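Local coordinates for possible periplasmic protein (Campylobacter jejuni, PDB 3RGC) that acts as a SurA-like periplasmic chaperone and may also catalyse peptidyl-prolyl cis-trans isomerisation, at residues V6-P11 / K244-Y249; E10-Y15 / V34-K39; K101-I106 / N232-Y237; N137-L142 / P162-L167. One frame throughout, in Å; residues are numbered along the deposited sequence.

Interaction 1. Residues V6-P11 / K244-Y249; sequences VVDKEP and KINIEY
In Val7, CG1 stands anti to the backbone N (chi1 -179°), where it meets Ile245 CD1 at 4.1 Å. On the other side of the contact, chi1 of Ile245 (63°) sets its CG1 between the backbone N and the carbonyl carbon, and an extended chi2 carries CD1 on to Val7. The same Val7 CG1 lies 4.4 Å from Ile247 CG1, the side chain of Ile247 being on the same face of the sheet as that of Val7. Backbone evidence fixes the register. Val6 and Glu248 form an antiparallel hydrogen-bonded pair, with Val6 N to Glu248 O and Glu248 N to Val6 O both at 3.2 Å, and Val7 and Ile247 follow as a non-hydrogen-bonded pair. Strand 247-249 thereby becomes the third strand of a sheet begun by the hairpin of strands 3-7 and 10-13, so the C-terminal end of the chain is built into the N-terminal domain. The hairpin reverses through a type II' turn from Val7 to Glu10. At its start, Asp8 N makes a weak hydrogen bond to Asn246 O (3.2 Å, N-H...O 132°). The Asp8 side chain crosses that of Ile245 at about a right angle, OD2 lying 3.7 Å from Ile245 CG2, while Asp8 OD1 has a weak hydrogen bond to Ser43 OG of helix 30-48. Asn246 OD1 rests 3.4 Å from Asp8 CA.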
loop_
_atom_site.group_PDB
_atom_site.type_symbol
_atom_site.label_atom_id
_atom_site.label_comp_id
_atom_site.label_asym_id
_atom_site.label_seq_id
_atom_site.Cartn_x
_atom_site.Cartn_y
_atom_site.Cartn_z
ATOM N N VAL B 6 37.671 6.427 -32.364
ATOM C CA VAL B 6 38.076 7.418 -31.395
ATOM C C VAL B 6 36.852 8.276 -31.197
ATOM O O VAL B 6 36.194 8.636 -32.166
ATOM C CB VAL B 6 39.243 8.267 -31.927
ATOM C CG1 VAL B 6 39.794 9.159 -30.845
ATOM C CG2 VAL B 6 40.333 7.369 -32.443
ATOM N N VAL B 7 36.517 8.555 -29.940
ATOM C CA VAL B 7 35.372 9.389 -29.596
ATOM C C VAL B 7 35.893 10.547 -28.763
ATOM O O VAL B 7 36.519 10.336 -27.722
ATOM C CB VAL B 7 34.322 8.608 -28.799
ATOM C CG1 VAL B 7 33.110 9.507 -28.470
ATOM C CG2 VAL B 7 33.897 7.379 -29.571
ATOM N N ASP B 8 35.634 11.768 -29.223
ATOM C CA ASP B 8 36.450 12.898 -28.817
ATOM C C ASP B 8 37.876 12.498 -29.145
ATOM O O ASP B 8 38.264 12.467 -30.316
ATOM C CB ASP B 8 36.308 13.193 -27.328
ATOM C CG ASP B 8 35.350 14.331 -27.056
ATOM O OD1 ASP B 8 34.946 14.505 -25.886
ATOM O OD2 ASP B 8 35.001 15.050 -28.018
ATOM N N LYS B 9 38.648 12.159 -28.121
ATOM C CA LYS B 9 39.986 11.635 -28.352
ATOM C C LYS B 9 40.131 10.236 -27.747
ATOM O O LYS B 9 41.134 9.553 -27.959
ATOM C CB LYS B 9 41.044 12.590 -27.793
ATOM N N GLU B 10 39.102 9.811 -27.021
ATOM C CA GLU B 10 39.105 8.529 -26.328
ATOM C C GLU B 10 38.948 7.325 -27.267
ATOM O O GLU B 10 37.939 7.178 -27.949
ATOM C CB GLU B 10 38.044 8.534 -25.223
ATOM C CG GLU B 10 38.373 9.546 -24.127
ATOM C CD GLU B 10 37.203 9.850 -23.210
ATOM O OE1 GLU B 10 36.342 8.965 -23.028
ATOM O OE2 GLU B 10 37.149 10.981 -22.671
ATOM N N PRO B 11 39.966 6.457 -27.301
ATOM C CA PRO B 11 40.010 5.316 -28.227
ATOM C C PRO B 11 39.108 4.153 -27.813
ATOM O O PRO B 11 38.899 3.895 -26.626
ATOM C CB PRO B 11 41.479 4.886 -28.167
ATOM C CG PRO B 11 41.902 5.243 -26.774
ATOM C CD PRO B 11 41.160 6.524 -26.438
ATOM N N LYS B 244 27.878 17.379 -31.719
ATOM C CA LYS B 244 29.039 18.257 -31.564
ATOM C C LYS B 244 30.396 17.554 -31.417
ATOM O O LYS B 244 31.427 18.215 -31.429
ATOM C CB LYS B 244 28.834 19.206 -30.372
ATOM N N ILE B 245 30.412 16.233 -31.262
ATOM C CA ILE B 245 31.684 15.535 -31.086
ATOM C C ILE B 245 32.116 14.819 -32.348
ATOM O O ILE B 245 31.285 14.402 -33.155
ATOM C CB ILE B 245 31.643 14.501 -29.944
ATOM C CG1 ILE B 245 30.626 13.407 -30.256
ATOM C CG2 ILE B 245 31.340 15.173 -28.610
ATOM C CD1 ILE B 245 30.385 12.483 -29.105
ATOM N N ASN B 246 33.429 14.671 -32.500
ATOM C CA ASN B 246 33.992 13.897 -33.602
ATOM C C ASN B 246 34.108 12.405 -33.290
ATOM O O ASN B 246 34.751 11.993 -32.321
ATOM C CB ASN B 246 35.339 14.471 -34.037
ATOM C CG ASN B 246 36.128 15.032 -32.877
ATOM O OD1 ASN B 246 35.958 14.606 -31.731
ATOM N ND2 ASN B 246 36.992 16.001 -33.164
ATOM N N ILE B 247 33.453 11.607 -34.120
ATOM C CA ILE B 247 33.471 10.161 -34.008
ATOM C C ILE B 247 34.067 9.650 -35.307
ATOM O O ILE B 247 33.440 9.743 -36.362
ATOM C CB ILE B 247 32.040 9.598 -33.862
ATOM C CG1 ILE B 247 31.429 10.008 -32.512
ATOM C CG2 ILE B 247 32.034 8.087 -34.053
ATOM C CD1 ILE B 247 30.003 9.524 -32.301
ATOM N N GLU B 248 35.287 9.134 -35.243
ATOM C CA GLU B 248 35.959 8.699 -36.450
ATOM C C GLU B 248 36.234 7.210 -36.427
ATOM O O GLU B 248 36.806 6.694 -35.471
ATOM C CB GLU B 248 37.272 9.467 -36.628
ATOM C CG GLU B 248 37.115 10.977 -36.627
ATOM C CD GLU B 248 38.347 11.683 -37.170
ATOM O OE1 GLU B 248 39.213 10.993 -37.752
ATOM O OE2 GLU B 248 38.450 12.922 -37.016
ATOM N N TYR B 249 35.832 6.525 -37.488
ATOM C CA TYR B 249 36.170 5.117 -37.667
ATOM C C TYR B 249 37.560 5.037 -38.292
ATOM O O TYR B 249 37.873 5.813 -39.200
ATOM C CB TYR B 249 35.137 4.406 -38.562
ATOM C CG TYR B 249 33.782 4.202 -37.918
ATOM C CD1 TYR B 249 33.316 2.929 -37.628
ATOM C CD2 TYR B 249 32.971 5.288 -37.596
ATOM C CE1 TYR B 249 32.081 2.742 -37.038
ATOM C CE2 TYR B 249 31.732 5.113 -37.000
ATOM C CZ TYR B 249 31.292 3.839 -36.720
ATOM O OH TYR B 249 30.055 3.653 -36.130
#

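Interaction 2. Residues E10-Y15 / V34-K39; sequences EPITTY and VLINEK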
loop_
_atom_site.group_PDB
_atom_site.type_symbol
_atom_site.label_atom_id
_atom_site.label_comp_id
_atom_site.label_asym_id
_atom_site.label_seq_id
_atom_site.Cartn_x
_atom_site.Cartn_y
_atom_site.Cartn_z
ATOM N N GLU B 10 39.102 9.811 -27.021
ATOM C CA GLU B 10 39.105 8.529 -26.328
ATOM C C GLU B 10 38.948 7.325 -27.267
ATOM O O GLU B 10 37.939 7.178 -27.949
ATOM C CB GLU B 10 38.044 8.534 -25.223
ATOM C CG GLU B 10 38.373 9.546 -24.127
ATOM C CD GLU B 10 37.203 9.850 -23.210
ATOM O OE1 GLU B 10 36.342 8.965 -23.028
ATOM O OE2 GLU B 10 37.149 10.981 -22.671
ATOM N N PRO B 11 39.966 6.457 -27.301
ATOM C CA PRO B 11 40.010 5.316 -28.227
ATOM C C PRO B 11 39.108 4.153 -27.813
ATOM O O PRO B 11 38.899 3.895 -26.626
ATOM C CB PRO B 11 41.479 4.886 -28.167
ATOM C CG PRO B 11 41.902 5.243 -26.774
ATOM C CD PRO B 11 41.160 6.524 -26.438
ATOM N N ILE B 12 38.573 3.453 -28.805
ATOM C CA ILE B 12 37.798 2.242 -28.572
ATOM C C ILE B 12 38.439 1.169 -29.408
ATOM O O ILE B 12 38.524 1.297 -30.626
ATOM C CB ILE B 12 36.345 2.390 -29.042
ATOM C CG1 ILE B 12 35.640 3.518 -28.285
ATOM C CG2 ILE B 12 35.610 1.058 -28.888
ATOM C CD1 ILE B 12 34.235 3.847 -28.804
ATOM N N THR B 13 38.908 0.117 -28.756
ATOM C CA THR B 13 39.717 -0.879 -29.432
ATOM C C THR B 13 38.851 -2.029 -29.896
ATOM O O THR B 13 37.741 -2.229 -29.399
ATOM C CB THR B 13 40.804 -1.452 -28.499
ATOM O OG1 THR B 13 40.190 -2.242 -27.471
ATOM C CG2 THR B 13 41.598 -0.342 -27.872
ATOM N N THR B 14 39.370 -2.798 -30.840
ATOM C CA THR B 14 38.684 -4.012 -31.257
ATOM C C THR B 14 38.522 -4.964 -30.075
ATOM O O THR B 14 37.584 -5.772 -30.037
ATOM C CB THR B 14 39.427 -4.692 -32.400
ATOM O OG1 THR B 14 40.801 -4.870 -32.035
ATOM C CG2 THR B 14 39.360 -3.816 -33.655
ATOM N N TYR B 15 39.421 -4.851 -29.098
ATOM C CA TYR B 15 39.323 -5.662 -27.890
ATOM C C TYR B 15 38.094 -5.256 -27.076
ATOM O O TYR B 15 37.290 -6.105 -26.703
ATOM C CB TYR B 15 40.593 -5.548 -27.050
ATOM N N VAL B 34 27.028 1.038 -27.553
ATOM C CA VAL B 34 27.266 1.119 -26.114
ATOM C C VAL B 34 28.595 1.803 -25.826
ATOM O O VAL B 34 28.669 2.745 -25.031
ATOM C CB VAL B 34 27.287 -0.276 -25.468
ATOM C CG1 VAL B 34 28.031 -0.236 -24.145
ATOM C CG2 VAL B 34 25.879 -0.786 -25.276
ATOM N N LEU B 35 29.646 1.328 -26.489
ATOM C CA LEU B 35 30.981 1.862 -26.268
ATOM C C LEU B 35 31.054 3.336 -26.648
ATOM O O LEU B 35 31.727 4.120 -25.980
ATOM C CB LEU B 35 32.024 1.039 -27.030
ATOM C CG LEU B 35 32.437 -0.285 -26.380
ATOM C CD1 LEU B 35 33.354 -1.073 -27.295
ATOM C CD2 LEU B 35 33.135 -0.025 -25.046
ATOM N N ILE B 36 30.340 3.727 -27.703
ATOM C CA ILE B 36 30.357 5.128 -28.112
ATOM C C ILE B 36 29.708 5.966 -27.021
ATOM O O ILE B 36 30.274 6.954 -26.573
ATOM C CB ILE B 36 29.654 5.376 -29.456
ATOM C CG1 ILE B 36 30.374 4.640 -30.587
ATOM C CG2 ILE B 36 29.591 6.855 -29.759
ATOM C CD1 ILE B 36 29.932 5.078 -31.942
ATOM N N ASN B 37 28.536 5.548 -26.567
ATOM C CA ASN B 37 27.868 6.261 -25.481
ATOM C C ASN B 37 28.660 6.250 -24.166
ATOM O O ASN B 37 28.676 7.245 -23.449
ATOM C CB ASN B 37 26.449 5.723 -25.269
ATOM C CG ASN B 37 25.713 6.439 -24.153
ATOM O OD1 ASN B 37 25.149 7.518 -24.352
ATOM N ND2 ASN B 37 25.709 5.835 -22.968
ATOM N N GLU B 38 29.320 5.140 -23.841
ATOM C CA GLU B 38 30.130 5.115 -22.620
ATOM C C GLU B 38 31.239 6.140 -22.683
ATOM O O GLU B 38 31.573 6.759 -21.684
ATOM C CB GLU B 38 30.747 3.751 -22.379
ATOM C CG GLU B 38 29.830 2.764 -21.704
ATOM C CD GLU B 38 30.558 1.487 -21.349
ATOM O OE1 GLU B 38 31.806 1.470 -21.473
ATOM O OE2 GLU B 38 29.887 0.506 -20.951
ATOM N N LYS B 39 31.828 6.324 -23.855
ATOM C CA LYS B 39 32.909 7.307 -23.953
ATOM C C LYS B 39 32.372 8.724 -23.801
ATOM O O LYS B 39 33.026 9.572 -23.208
ATOM C CB LYS B 39 33.687 7.160 -25.255
ATOM C CG LYS B 39 34.363 5.815 -25.414
ATOM C CD LYS B 39 35.194 5.483 -24.192
ATOM C CE LYS B 39 35.906 4.159 -24.355
ATOM N NZ LYS B 39 36.705 3.827 -23.141
#
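Helix-on-sheet packing within the SurA N-terminal family region brings Ile12 of strand 10-13, an outer strand of an antiparallel sheet, onto Leu35 and Lys39 of helix 30-48, which packs against one face of that sheet. The strand and helix segments are nearly antiparallel (158°), with a closest axial approach of 9.6 Å. Ile12 divides its branches between neighbours. CG2 presses on Leu35 CD1 at 3.5 Å, tighter than usual for two carbons, while CD1 lies against the helix backbone, 3.8 Å from Leu35 O. CG1 meets the alkyl part of Lys39, 3.9 Å from its CG, and the two side chains slide past each other in opposite directions. Lys39 bends at chi2 (-52°), which turns CD aside to lie 3.8 Å from Glu10 OE1; the chain then runs extended, bringing CE to 3.8 Å from Pro11 O. Ile12 also touches the apolar Val7 and Ile17, and Leu35 touches Ile17 and Thr20 of helix 14-23. No hydrogen bond joins the two segments: Glu10 OE1 and Lys39 O, 3.4 Å apart, are both acceptors. Their attachment therefore rests on van der Waals packing, with the methylenes of Lys39 serving as an apolar surface, and the opposite charges of Glu10 OE1 and Lys39 NZ, 5.2 Å apart, may add a weak long-range attraction.

Interaction 3. Residues K101-I106 / N232-Y237; sequences KLYEKI and NFIQDY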
loop_
_atom_site.group_PDB
_atom_site.type_symbol
_atom_site.label_atom_id
_atom_site.label_comp_id
_atom_site.label_asym_id
_atom_site.label_seq_id
_atom_site.Cartn_x
_atom_site.Cartn_y
_atom_site.Cartn_z
ATOM N N LYS B 101 25.420 9.894 -10.545
ATOM C CA LYS B 101 25.806 11.279 -10.264
ATOM C C LYS B 101 25.762 12.120 -11.555
ATOM O O LYS B 101 25.289 13.255 -11.552
ATOM C CB LYS B 101 27.188 11.363 -9.612
ATOM C CG LYS B 101 27.209 11.176 -8.102
ATOM C CD LYS B 101 28.595 11.466 -7.540
ATOM C CE LYS B 101 28.557 11.715 -6.046
ATOM N NZ LYS B 101 29.794 12.427 -5.575
ATOM N N LEU B 102 26.221 11.533 -12.662
ATOM C CA LEU B 102 26.295 12.227 -13.952
ATOM C C LEU B 102 24.915 12.653 -14.430
ATOM O O LEU B 102 24.696 13.813 -14.790
ATOM C CB LEU B 102 26.968 11.333 -15.016
ATOM C CG LEU B 102 26.826 11.832 -16.458
ATOM C CD1 LEU B 102 27.483 13.194 -16.603
ATOM C CD2 LEU B 102 27.380 10.848 -17.510
ATOM N N TYR B 103 23.976 11.714 -14.424
ATOM C CA TYR B 103 22.611 12.025 -14.845
ATOM C C TYR B 103 21.851 12.948 -13.867
ATOM O O TYR B 103 20.969 13.694 -14.281
ATOM C CB TYR B 103 21.835 10.740 -15.137
ATOM C CG TYR B 103 22.410 10.002 -16.316
ATOM C CD1 TYR B 103 22.367 10.553 -17.574
ATOM C CD2 TYR B 103 23.027 8.776 -16.164
ATOM C CE1 TYR B 103 22.910 9.898 -18.655
ATOM C CE2 TYR B 103 23.579 8.114 -17.239
ATOM C CZ TYR B 103 23.517 8.681 -18.485
ATOM O OH TYR B 103 24.053 8.033 -19.576
ATOM N N GLU B 104 22.184 12.899 -12.582
ATOM C CA GLU B 104 21.618 13.866 -11.634
ATOM C C GLU B 104 22.099 15.262 -11.989
ATOM O O GLU B 104 21.316 16.188 -12.070
ATOM C CB GLU B 104 22.096 13.603 -10.211
ATOM C CG GLU B 104 21.709 12.295 -9.576
ATOM C CD GLU B 104 22.484 12.061 -8.277
ATOM O OE1 GLU B 104 22.990 13.050 -7.689
ATOM O OE2 GLU B 104 22.605 10.889 -7.854
ATOM N N LYS B 105 23.413 15.406 -12.154
ATOM C CA LYS B 105 24.020 16.680 -12.524
ATOM C C LYS B 105 23.373 17.226 -13.794
ATOM O O LYS B 105 22.902 18.365 -13.840
ATOM C CB LYS B 105 25.530 16.483 -12.736
ATOM C CG LYS B 105 26.309 17.743 -13.065
ATOM C CD LYS B 105 26.240 18.744 -11.916
ATOM C CE LYS B 105 27.198 19.908 -12.124
ATOM N NZ LYS B 105 27.026 20.983 -11.092
ATOM N N ILE B 106 23.335 16.402 -14.831
ATOM C CA ILE B 106 22.732 16.820 -16.077
ATOM C C ILE B 106 21.303 17.284 -15.856
ATOM O O ILE B 106 20.926 18.355 -16.313
ATOM C CB ILE B 106 22.777 15.701 -17.139
ATOM C CG1 ILE B 106 24.205 15.522 -17.659
ATOM C CG2 ILE B 106 21.843 16.006 -18.305
ATOM C CD1 ILE B 106 24.302 14.498 -18.754
ATOM N N ASN B 232 13.519 13.556 -21.287
ATOM C CA ASN B 232 13.688 14.266 -22.557
ATOM C C ASN B 232 14.875 15.202 -22.557
ATOM O O ASN B 232 15.624 15.284 -23.536
ATOM C CB ASN B 232 12.431 15.072 -22.912
ATOM C CG ASN B 232 11.247 14.191 -23.226
ATOM O OD1 ASN B 232 11.389 12.977 -23.389
ATOM N ND2 ASN B 232 10.065 14.795 -23.321
ATOM N N PHE B 233 15.026 15.937 -21.464
ATOM C CA PHE B 233 16.140 16.866 -21.339
ATOM C C PHE B 233 17.477 16.125 -21.354
ATOM O O PHE B 233 18.451 16.571 -21.957
ATOM C CB PHE B 233 16.012 17.670 -20.045
ATOM C CG PHE B 233 17.136 18.625 -19.833
ATOM C CD1 PHE B 233 17.062 19.928 -20.314
ATOM C CD2 PHE B 233 18.275 18.224 -19.166
ATOM C CE1 PHE B 233 18.117 20.810 -20.123
ATOM C CE2 PHE B 233 19.341 19.110 -18.972
ATOM C CZ PHE B 233 19.261 20.398 -19.450
ATOM N N ILE B 234 17.519 15.002 -20.655
ATOM C CA ILE B 234 18.706 14.163 -20.645
ATOM C C ILE B 234 19.001 13.652 -22.061
ATOM O O ILE B 234 20.115 13.800 -22.565
ATOM C CB ILE B 234 18.537 12.989 -19.674
ATOM C CG1 ILE B 234 18.641 13.480 -18.228
ATOM C CG2 ILE B 234 19.577 11.920 -19.949
ATOM C CD1 ILE B 234 18.459 12.365 -17.203
ATOM N N GLN B 235 17.994 13.066 -22.701
ATOM C CA GLN B 235 18.126 12.621 -24.088
ATOM C C GLN B 235 18.574 13.753 -25.001
ATOM O O GLN B 235 19.547 13.621 -25.739
ATOM C CB GLN B 235 16.810 12.037 -24.597
ATOM C CG GLN B 235 16.598 10.579 -24.236
ATOM C CD GLN B 235 17.364 9.636 -25.146
ATOM O OE1 GLN B 235 17.932 10.054 -26.158
ATOM N NE2 GLN B 235 17.381 8.354 -24.792
ATOM N N ASP B 236 17.861 14.869 -24.945
ATOM C CA ASP B 236 18.200 16.023 -25.758
ATOM C C ASP B 236 19.641 16.466 -25.519
ATOM O O ASP B 236 20.354 16.853 -26.450
ATOM C CB ASP B 236 17.228 17.169 -25.465
ATOM C CG ASP B 236 17.609 18.456 -26.172
ATOM O OD1 ASP B 236 17.292 18.599 -27.372
ATOM O OD2 ASP B 236 18.225 19.329 -25.521
ATOM N N TYR B 237 20.066 16.413 -24.263
ATOM C CA TYR B 237 21.410 16.833 -23.900
ATOM C C TYR B 237 22.438 15.961 -24.621
ATOM O O TYR B 237 23.439 16.468 -25.141
ATOM C CB TYR B 237 21.595 16.742 -22.379
ATOM C CG TYR B 237 22.951 17.209 -21.897
ATOM C CD1 TYR B 237 23.141 18.507 -21.445
ATOM C CD2 TYR B 237 24.041 16.350 -21.896
ATOM C CE1 TYR B 237 24.389 18.932 -21.010
ATOM C CE2 TYR B 237 25.274 16.763 -21.468
ATOM C CZ TYR B 237 25.446 18.051 -21.025
ATOM O OH TYR B 237 26.683 18.449 -20.587
#
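The Tyr237 ring carries Ile106 CG2 over one face, 3.9 Å above the plane and offset toward the rim. Measured to the ring centroid the distance is 4.3 Å, 22° off the normal, which meets the definition of a CH-pi contact. Ile106 CD1 lies nearest the CD2 and CE2 atoms of that ring, 3.7 Å from Tyr237 CD2. The Phe233 ring receives the backbone instead: Ile106 O approaches it obliquely, 3.2 Å from Phe233 CE2, and the same ring carbon is 4.0 Å from Ile106 CG2. Tyr103 is likewise met obliquely, by Ile234 CG2 at 3.9 Å from Tyr103 CD1, the two side chains crossing at about a right angle. Ile106 is thus lodged among Phe233, Ile234 and Tyr237, with its CG2 also 4.1 Å from Ile234 CG1. Phe233 and Tyr237, one helical turn apart, both have CG anti to the backbone N (chi1 -178° for Tyr237), which directs CG to the Ile106 side. These residues mark the near-perpendicular crossing of helix 86-107 with the long helix 218-244; the short segments make an angle of 100° and approach to 10.4 Å between axes. The crossing joins helices from the N- and C-terminal parts of the chain, consistent with a SurA-like chaperone domain built from both ends. Tyr237 OH hydrogen-bonds to Gln44 OE1 of a third helix, 30-48. Phe233 extends to Met109 and Ala110 beyond the end of helix 86-107, and Ile106 also touches Phe238.

Interaction 4. Residues N137-L142 / P162-L167; sequences NANIYL and PQNASL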
loop_
_atom_site.group_PDB
_atom_site.type_symbol
_atom_site.label_atom_id
_atom_site.label_comp_id
_atom_site.label_asym_id
_atom_site.label_seq_id
_atom_site.Cartn_x
_atom_site.Cartn_y
_atom_site.Cartn_z
ATOM N N ASN B 137 -11.789 -7.636 -9.943
ATOM C CA ASN B 137 -12.058 -8.676 -8.970
ATOM C C ASN B 137 -10.748 -9.038 -8.317
ATOM O O ASN B 137 -9.725 -9.132 -8.998
ATOM C CB ASN B 137 -12.698 -9.908 -9.619
ATOM C CG ASN B 137 -14.062 -9.610 -10.226
ATOM O OD1 ASN B 137 -15.076 -9.615 -9.531
ATOM N ND2 ASN B 137 -14.091 -9.356 -11.534
ATOM N N ALA B 138 -10.782 -9.226 -6.996
ATOM C CA ALA B 138 -9.574 -9.518 -6.230
ATOM C C ALA B 138 -9.863 -10.306 -4.962
ATOM O O ALA B 138 -11.011 -10.406 -4.519
ATOM C CB ALA B 138 -8.829 -8.223 -5.882
ATOM N N ASN B 139 -8.806 -10.888 -4.404
ATOM C CA ASN B 139 -8.847 -11.434 -3.062
ATOM C C ASN B 139 -8.541 -10.324 -2.073
ATOM O O ASN B 139 -7.476 -9.722 -2.139
ATOM C CB ASN B 139 -7.792 -12.528 -2.906
ATOM C CG ASN B 139 -7.995 -13.667 -3.869
ATOM O OD1 ASN B 139 -9.113 -14.109 -4.086
ATOM N ND2 ASN B 139 -6.911 -14.148 -4.456
ATOM N N ILE B 140 -9.463 -10.041 -1.163
ATOM C CA ILE B 140 -9.155 -9.094 -0.095
ATOM C C ILE B 140 -8.854 -9.802 1.212
ATOM O O ILE B 140 -9.587 -10.705 1.624
ATOM C CB ILE B 140 -10.294 -8.113 0.168
ATOM C CG1 ILE B 140 -10.955 -7.689 -1.147
ATOM C CG2 ILE B 140 -9.771 -6.922 0.966
ATOM C CD1 ILE B 140 -11.993 -6.596 -0.982
ATOM N N TYR B 141 -7.773 -9.378 1.857
ATOM C CA TYR B 141 -7.393 -9.864 3.179
ATOM C C TYR B 141 -7.583 -8.753 4.201
ATOM O O TYR B 141 -7.229 -7.602 3.934
ATOM C CB TYR B 141 -5.928 -10.299 3.177
ATOM C CG TYR B 141 -5.686 -11.603 2.466
ATOM C CD1 TYR B 141 -5.793 -12.808 3.144
ATOM C CD2 TYR B 141 -5.356 -11.632 1.118
ATOM C CE1 TYR B 141 -5.574 -14.009 2.501
ATOM C CE2 TYR B 141 -5.140 -12.828 0.465
ATOM C CZ TYR B 141 -5.249 -14.014 1.163
ATOM O OH TYR B 141 -5.032 -15.212 0.525
ATOM N N LEU B 142 -8.122 -9.094 5.370
ATOM C CA LEU B 142 -8.402 -8.091 6.404
ATOM C C LEU B 142 -7.735 -8.407 7.738
ATOM O O LEU B 142 -7.590 -9.566 8.112
ATOM C CB LEU B 142 -9.916 -7.924 6.610
ATOM C CG LEU B 142 -10.735 -7.418 5.411
ATOM C CD1 LEU B 142 -12.206 -7.328 5.768
ATOM C CD2 LEU B 142 -10.230 -6.064 4.931
ATOM N N PRO B 162 -9.232 -15.266 2.389
ATOM C CA PRO B 162 -9.539 -13.973 1.776
ATOM C C PRO B 162 -11.000 -13.948 1.367
ATOM O O PRO B 162 -11.581 -15.011 1.154
ATOM C CB PRO B 162 -8.665 -13.980 0.523
ATOM C CG PRO B 162 -8.630 -15.414 0.126
ATOM C CD PRO B 162 -8.690 -16.223 1.409
ATOM N N GLN B 163 -11.592 -12.764 1.281
ATOM C CA GLN B 163 -12.873 -12.626 0.608
ATOM C C GLN B 163 -12.561 -12.425 -0.859
ATOM O O GLN B 163 -11.403 -12.240 -1.220
ATOM C CB GLN B 163 -13.651 -11.424 1.131
ATOM C CG GLN B 163 -14.163 -11.584 2.548
ATOM C CD GLN B 163 -14.742 -10.294 3.098
ATOM O OE1 GLN B 163 -14.609 -9.230 2.486
ATOM N NE2 GLN B 163 -15.389 -10.380 4.258
ATOM N N ASN B 164 -13.590 -12.467 -1.698
ATOM C CA ASN B 164 -13.433 -12.228 -3.126
ATOM C C ASN B 164 -14.348 -11.116 -3.587
ATOM O O ASN B 164 -15.503 -11.359 -3.938
ATOM C CB ASN B 164 -13.726 -13.493 -3.932
ATOM C CG ASN B 164 -12.500 -14.342 -4.136
ATOM O OD1 ASN B 164 -11.382 -13.887 -3.913
ATOM N ND2 ASN B 164 -12.696 -15.580 -4.573
ATOM N N ALA B 165 -13.827 -9.896 -3.592
ATOM C CA ALA B 165 -14.633 -8.735 -3.943
ATOM C C ALA B 165 -14.728 -8.516 -5.449
ATOM O O ALA B 165 -13.734 -8.625 -6.166
ATOM C CB ALA B 165 -14.085 -7.491 -3.266
ATOM N N SER B 166 -15.935 -8.213 -5.917
ATOM C CA SER B 166 -16.135 -7.745 -7.281
ATOM C C SER B 166 -16.356 -6.239 -7.243
ATOM O O SER B 166 -17.495 -5.771 -7.212
ATOM C CB SER B 166 -17.337 -8.436 -7.925
ATOM O OG SER B 166 -17.136 -9.835 -8.005
ATOM N N LEU B 167 -15.260 -5.485 -7.237
ATOM C CA LEU B 167 -15.327 -4.035 -7.102
ATOM C C LEU B 167 -15.929 -3.377 -8.337
ATOM O O LEU B 167 -15.246 -3.159 -9.338
ATOM C CB LEU B 167 -13.940 -3.456 -6.816
#
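Ile140, Pro162 and Ala165 lose the most surface where these strands meet. Ile140 pairs with Gln163 in the backbone, through hydrogen bonds from Ile140 N to Gln163 O and from Gln163 N to Ile140 O, both at 2.9 Å. The hydrogen bond from Ile140 N comes from above the Gln163 carbonyl plane, 41° out of it. The Ile140 side chain reaches on to the next residue of that face. CG1 lies anti to the carbonyl carbon but rotated off the staggered position (chi1 -39°), and CD1 presses on Ala165 CB at 3.2 Å, closer than normal carbon contact. Pro162 uses its CB. That atom sits over one face of the Tyr141 ring, offset toward the rim and 3.6 Å from the centroid, a CH-pi contact; the two side chains point the same way. The pairing places strand 163-167 at the outer side of strand 135-143 in a four-stranded antiparallel sheet, consistent with the parvulin-like isomerase domain of SurA relatives; helix 146-154 lies in the connection between them. Ala165 in turn pairs with Ala138: Ala138 N to Ala165 O is 3.1 Å, whereas the return bond from Ala165 N is weak. On the opposite face of the sheet from Ile140, Ser166 OG donates to Asn137 OD1 at 2.6 Å, almost in line with the C=O (175°). Nearby on that face, Asn139 ND2 is bonded to Glu202 OE1 of strand 198-207.

Overall arrangement
Interactions 1 and 2 form one unit: their centres are 9 Å apart, they share Glu10 and Pro11, and Val7 CG2 packs on Ile12 CD1 at 3.6 Å. Interaction 3 lies about 20 Å from each centre, on the long helix 218-244 that leads into strand 247-249 of interaction 1. Interaction 4 is remote, its centre 43 to 59 Å from the others, in a separate sheet. Along the chain, interaction 2 closes first, and interaction 4 falls between the two segments of interaction 3 and of interaction 1. This is consistent with a SurA-like chaperone part assembled from both chain ends, with a probable isomerase-like domain inserted between them.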